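Local coordinates for protein glutathione S-transferase (Ceriporiopsis subvermispora, PDB 6J3E) that probably conjugates glutathione to electrophilic substrates, as a serine-type glutathione S-transferase of a wood-decaying fungus, at residues Trp175-Leu189 and Glu228-Trp240. Sequence-based numbering, arbitrary orientation.
Sequences WEKIRAGFGQIAKWL and EWKDFETWDDGKW
Arg-179 sends CG anti to its backbone nitrogen (chi1 -160°) and bends at chi3, which lays its chain along one face of the Trp-235 indole. Arg-179 CG makes a CH-pi contact 3.7 Å from the centroid of the Trp-235 six-membered ring, while Arg-179 CZ lies over the five-membered ring in a cation-pi contact. Arginine suits this solvent-facing place, offering methylenes to the indole and a charge that Asp-231 answers through a long salt bridge. Asp-231 OD2 also accepts a hydrogen bond from Trp-235 NE1 (3.1 Å), fixing the ring's rotation. Trp-235 thus fits as a knob among Trp-175, Ile-178, Arg-179 and Phe-182, the first two meeting its edge; an alanine here would probably leave a gap between them and deprive the guanidinium of its aromatic platform. Next along the helix, Phe-182 has a flat ring that offers Phe-232 a face, planes 84° apart, and Trp-240 an edge; Trp-240 NE1 is tied to Asp-236 OD2 (2.8 Å). Ala-186 CB touches Asp-236 OD1 (3.7 Å), its methyl seemingly small enough to admit the carboxylate. At the other end the indole N-H of Trp-175 suits a carboxylate, NE1 donating to Glu-228 OE1 (2.9 Å), also salt-bridged to Arg-171. These contacts join helix 169-189 to helices 227-232 and 235-247 in the all-helical C-terminal domain, with Phe-182 reaching helix 206-222 and Ile-178 packing on helix 109-136.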
# COMPACT_ATOMS: atom_id res chain seq x y z
N TRP A 175 -18.52 9.41 3.40
CA TRP A 175 -18.44 8.45 4.49
C TRP A 175 -18.30 7.04 3.96
O TRP A 175 -17.48 6.26 4.46
CB TRP A 175 -19.68 8.54 5.39
CG TRP A 175 -19.51 9.57 6.44
CD1 TRP A 175 -20.28 10.69 6.63
CD2 TRP A 175 -18.49 9.60 7.44
NE1 TRP A 175 -19.81 11.41 7.71
CE2 TRP A 175 -18.70 10.77 8.22
CE3 TRP A 175 -17.42 8.77 7.77
CZ2 TRP A 175 -17.89 11.11 9.30
CZ3 TRP A 175 -16.61 9.11 8.84
CH2 TRP A 175 -16.85 10.28 9.59
N GLU A 176 -19.05 6.72 2.92
CA GLU A 176 -19.02 5.38 2.35
C GLU A 176 -17.61 5.04 1.91
O GLU A 176 -17.10 3.94 2.18
CB GLU A 176 -20.01 5.30 1.19
CG GLU A 176 -19.75 4.21 0.21
CD GLU A 176 -20.80 4.20 -0.92
OE1 GLU A 176 -20.87 5.17 -1.69
OE2 GLU A 176 -21.56 3.22 -1.02
N LYS A 177 -16.93 6.00 1.28
CA LYS A 177 -15.56 5.80 0.86
C LYS A 177 -14.63 5.68 2.06
O LYS A 177 -13.66 4.90 2.03
CB LYS A 177 -15.14 6.94 -0.06
CG LYS A 177 -14.09 6.54 -1.07
CD LYS A 177 -13.92 7.59 -2.20
CE LYS A 177 -12.61 7.38 -3.00
NZ LYS A 177 -11.46 8.12 -2.38
N ILE A 178 -14.91 6.42 3.13
CA ILE A 178 -14.07 6.32 4.32
C ILE A 178 -14.25 4.96 4.97
O ILE A 178 -13.27 4.33 5.40
CB ILE A 178 -14.38 7.45 5.31
CG1 ILE A 178 -14.00 8.81 4.73
CG2 ILE A 178 -13.66 7.20 6.65
CD1 ILE A 178 -14.69 9.98 5.44
N ARG A 179 -15.49 4.49 5.09
CA ARG A 179 -15.73 3.20 5.72
C ARG A 179 -15.08 2.08 4.93
O ARG A 179 -14.45 1.19 5.50
CB ARG A 179 -17.23 2.94 5.90
CG ARG A 179 -17.50 1.88 6.96
CD ARG A 179 -18.87 1.21 6.85
NE ARG A 179 -19.85 1.82 7.74
CZ ARG A 179 -20.34 1.24 8.83
NH1 ARG A 179 -19.97 0.01 9.17
NH2 ARG A 179 -21.24 1.89 9.58
N ALA A 180 -15.21 2.12 3.60
CA ALA A 180 -14.57 1.09 2.79
C ALA A 180 -13.05 1.13 2.94
O ALA A 180 -12.39 0.07 2.97
CB ALA A 180 -15.01 1.25 1.33
N GLY A 181 -12.48 2.32 3.09
CA GLY A 181 -11.05 2.42 3.33
C GLY A 181 -10.62 1.69 4.59
O GLY A 181 -9.69 0.89 4.57
N PHE A 182 -11.31 1.95 5.70
CA PHE A 182 -10.96 1.21 6.90
C PHE A 182 -11.31 -0.27 6.78
O PHE A 182 -10.70 -1.09 7.47
CB PHE A 182 -11.64 1.83 8.11
CG PHE A 182 -10.97 3.07 8.57
CD1 PHE A 182 -11.27 4.29 7.98
CD2 PHE A 182 -10.01 3.02 9.58
CE1 PHE A 182 -10.64 5.44 8.40
CE2 PHE A 182 -9.37 4.17 10.00
CZ PHE A 182 -9.68 5.38 9.41
N GLY A 183 -12.26 -0.64 5.92
CA GLY A 183 -12.59 -2.04 5.73
C GLY A 183 -11.46 -2.80 5.08
O GLY A 183 -11.30 -4.01 5.32
N GLN A 184 -10.67 -2.13 4.26
CA GLN A 184 -9.49 -2.77 3.71
C GLN A 184 -8.44 -2.95 4.79
O GLN A 184 -7.72 -3.97 4.81
CB GLN A 184 -8.94 -1.96 2.56
CG GLN A 184 -9.92 -1.75 1.47
CD GLN A 184 -9.43 -0.70 0.52
OE1 GLN A 184 -9.90 0.45 0.53
NE2 GLN A 184 -8.44 -1.06 -0.30
N ILE A 185 -8.31 -1.99 5.70
CA ILE A 185 -7.33 -2.19 6.76
C ILE A 185 -7.74 -3.39 7.60
O ILE A 185 -6.92 -4.26 7.90
CB ILE A 185 -7.17 -0.92 7.62
CG1 ILE A 185 -6.81 0.28 6.75
CG2 ILE A 185 -6.07 -1.12 8.67
CD1 ILE A 185 -6.31 1.47 7.58
N ALA A 186 -9.03 -3.47 7.94
CA ALA A 186 -9.52 -4.59 8.73
C ALA A 186 -9.21 -5.92 8.05
O ALA A 186 -8.71 -6.85 8.69
CB ALA A 186 -11.01 -4.45 9.00
N LYS A 187 -9.46 -6.00 6.74
CA LYS A 187 -9.15 -7.23 6.01
C LYS A 187 -7.64 -7.50 6.01
O LYS A 187 -7.23 -8.65 6.20
CB LYS A 187 -9.72 -7.16 4.59
CG LYS A 187 -11.16 -7.70 4.47
CD LYS A 187 -11.36 -8.98 5.34
CE LYS A 187 -12.22 -10.06 4.67
NZ LYS A 187 -11.90 -11.44 5.18
N TRP A 188 -6.81 -6.46 5.87
CA TRP A 188 -5.36 -6.68 6.00
C TRP A 188 -5.00 -7.30 7.34
O TRP A 188 -4.11 -8.16 7.41
CB TRP A 188 -4.60 -5.37 5.84
CG TRP A 188 -4.85 -4.67 4.58
CD1 TRP A 188 -5.42 -5.18 3.46
CD2 TRP A 188 -4.56 -3.30 4.31
NE1 TRP A 188 -5.50 -4.21 2.49
CE2 TRP A 188 -4.98 -3.04 2.99
CE3 TRP A 188 -3.99 -2.27 5.05
CZ2 TRP A 188 -4.84 -1.79 2.40
CZ3 TRP A 188 -3.86 -1.03 4.47
CH2 TRP A 188 -4.28 -0.80 3.15
N LEU A 189 -5.65 -6.85 8.42
CA LEU A 189 -5.32 -7.26 9.77
C LEU A 189 -5.84 -8.65 10.12
O LEU A 189 -5.47 -9.16 11.18
CB LEU A 189 -5.87 -6.26 10.79
CG LEU A 189 -5.02 -5.02 10.80
CD1 LEU A 189 -5.67 -3.90 11.63
CD2 LEU A 189 -3.62 -5.40 11.33
N GLU A 228 -21.44 11.19 14.18
CA GLU A 228 -20.55 10.53 13.23
C GLU A 228 -19.46 9.74 13.95
O GLU A 228 -19.16 8.61 13.58
CB GLU A 228 -19.97 11.56 12.26
CG GLU A 228 -21.05 12.14 11.33
CD GLU A 228 -20.53 13.24 10.42
OE1 GLU A 228 -21.10 13.43 9.32
OE2 GLU A 228 -19.55 13.92 10.80
N TRP A 229 -18.90 10.30 15.02
CA TRP A 229 -17.84 9.57 15.71
C TRP A 229 -18.40 8.39 16.49
O TRP A 229 -17.78 7.30 16.50
CB TRP A 229 -17.06 10.47 16.66
CG TRP A 229 -16.22 9.61 17.53
CD1 TRP A 229 -16.43 9.32 18.85
CD2 TRP A 229 -15.05 8.85 17.14
NE1 TRP A 229 -15.46 8.47 19.31
CE2 TRP A 229 -14.60 8.16 18.28
CE3 TRP A 229 -14.34 8.72 15.95
CZ2 TRP A 229 -13.48 7.34 18.26
CZ3 TRP A 229 -13.22 7.90 15.93
CH2 TRP A 229 -12.81 7.22 17.08
N LYS A 230 -19.52 8.58 17.18
CA LYS A 230 -20.09 7.45 17.91
C LYS A 230 -20.44 6.32 16.96
O LYS A 230 -20.34 5.14 17.33
CB LYS A 230 -21.29 7.91 18.76
CG LYS A 230 -20.89 8.12 20.26
CD LYS A 230 -20.15 6.85 20.83
CE LYS A 230 -20.10 6.65 22.39
NZ LYS A 230 -18.96 7.26 23.14
N ASP A 231 -20.79 6.65 15.71
CA ASP A 231 -20.97 5.62 14.69
C ASP A 231 -19.64 4.99 14.30
O ASP A 231 -19.55 3.77 14.09
CB ASP A 231 -21.65 6.22 13.46
CG ASP A 231 -21.75 5.23 12.30
OD1 ASP A 231 -22.36 4.14 12.48
OD2 ASP A 231 -21.22 5.54 11.20
N PHE A 232 -18.59 5.82 14.19
CA PHE A 232 -17.28 5.32 13.78
C PHE A 232 -16.80 4.21 14.70
O PHE A 232 -16.16 3.26 14.25
CB PHE A 232 -16.26 6.47 13.76
CG PHE A 232 -14.98 6.15 13.03
CD1 PHE A 232 -13.99 5.40 13.62
CD2 PHE A 232 -14.76 6.64 11.75
CE1 PHE A 232 -12.81 5.12 12.96
CE2 PHE A 232 -13.57 6.38 11.08
CZ PHE A 232 -12.60 5.62 11.69
N GLU A 233 -17.08 4.32 16.00
CA GLU A 233 -16.51 3.31 16.87
C GLU A 233 -17.28 1.99 16.85
O GLU A 233 -16.86 1.05 17.52
CB GLU A 233 -16.37 3.80 18.32
CG GLU A 233 -17.19 4.97 18.79
CD GLU A 233 -16.82 5.37 20.20
OE1 GLU A 233 -15.64 5.76 20.43
OE2 GLU A 233 -17.68 5.24 21.09
N THR A 234 -18.38 1.90 16.09
CA THR A 234 -19.00 0.60 15.88
C THR A 234 -18.48 -0.11 14.64
O THR A 234 -18.83 -1.27 14.42
CB THR A 234 -20.51 0.74 15.74
OG1 THR A 234 -20.82 1.11 14.38
CG2 THR A 234 -21.05 1.79 16.70
N TRP A 235 -17.67 0.56 13.83
CA TRP A 235 -17.22 -0.05 12.59
C TRP A 235 -16.34 -1.25 12.87
O TRP A 235 -15.53 -1.25 13.80
CB TRP A 235 -16.44 0.95 11.75
CG TRP A 235 -17.21 2.09 11.23
CD1 TRP A 235 -18.54 2.36 11.43
CD2 TRP A 235 -16.71 3.14 10.40
NE1 TRP A 235 -18.88 3.52 10.78
CE2 TRP A 235 -17.78 4.01 10.14
CE3 TRP A 235 -15.45 3.42 9.85
CZ2 TRP A 235 -17.63 5.15 9.34
CZ3 TRP A 235 -15.31 4.55 9.06
CH2 TRP A 235 -16.39 5.41 8.82
N ASP A 236 -16.49 -2.28 12.03
CA ASP A 236 -15.63 -3.46 12.09
C ASP A 236 -15.57 -4.02 13.50
O ASP A 236 -14.50 -4.20 14.08
CB ASP A 236 -14.22 -3.15 11.58
CG ASP A 236 -14.22 -2.67 10.14
OD1 ASP A 236 -14.60 -3.46 9.24
OD2 ASP A 236 -13.83 -1.49 9.90
N ASP A 237 -16.76 -4.26 14.07
CA ASP A 237 -16.86 -4.84 15.40
C ASP A 237 -16.05 -4.02 16.40
O ASP A 237 -15.38 -4.55 17.28
CB ASP A 237 -16.43 -6.31 15.38
CG ASP A 237 -16.84 -7.07 16.63
OD1 ASP A 237 -18.05 -7.38 16.78
OD2 ASP A 237 -15.96 -7.38 17.46
N GLY A 238 -16.09 -2.70 16.22
CA GLY A 238 -15.39 -1.74 17.05
C GLY A 238 -13.89 -1.73 16.92
O GLY A 238 -13.22 -1.16 17.79
N LYS A 239 -13.33 -2.32 15.85
CA LYS A 239 -11.88 -2.53 15.79
C LYS A 239 -11.11 -1.23 16.03
O LYS A 239 -10.07 -1.23 16.70
CB LYS A 239 -11.47 -3.14 14.45
CG LYS A 239 -9.95 -3.34 14.32
CD LYS A 239 -9.56 -4.00 13.01
CE LYS A 239 -10.02 -5.46 12.95
NZ LYS A 239 -9.35 -6.33 13.96
N TRP A 240 -11.60 -0.12 15.49
CA TRP A 240 -10.83 1.11 15.58
C TRP A 240 -10.92 1.72 16.97
O TRP A 240 -9.92 2.26 17.47
CB TRP A 240 -11.30 2.08 14.50
CG TRP A 240 -11.47 1.33 13.21
CD1 TRP A 240 -12.62 1.20 12.47
CD2 TRP A 240 -10.46 0.57 12.52
NE1 TRP A 240 -12.38 0.43 11.35
CE2 TRP A 240 -11.06 0.03 11.37
CE3 TRP A 240 -9.10 0.33 12.76
CZ2 TRP A 240 -10.35 -0.76 10.46
CZ3 TRP A 240 -8.40 -0.46 11.86
CH2 TRP A 240 -9.02 -1.00 10.73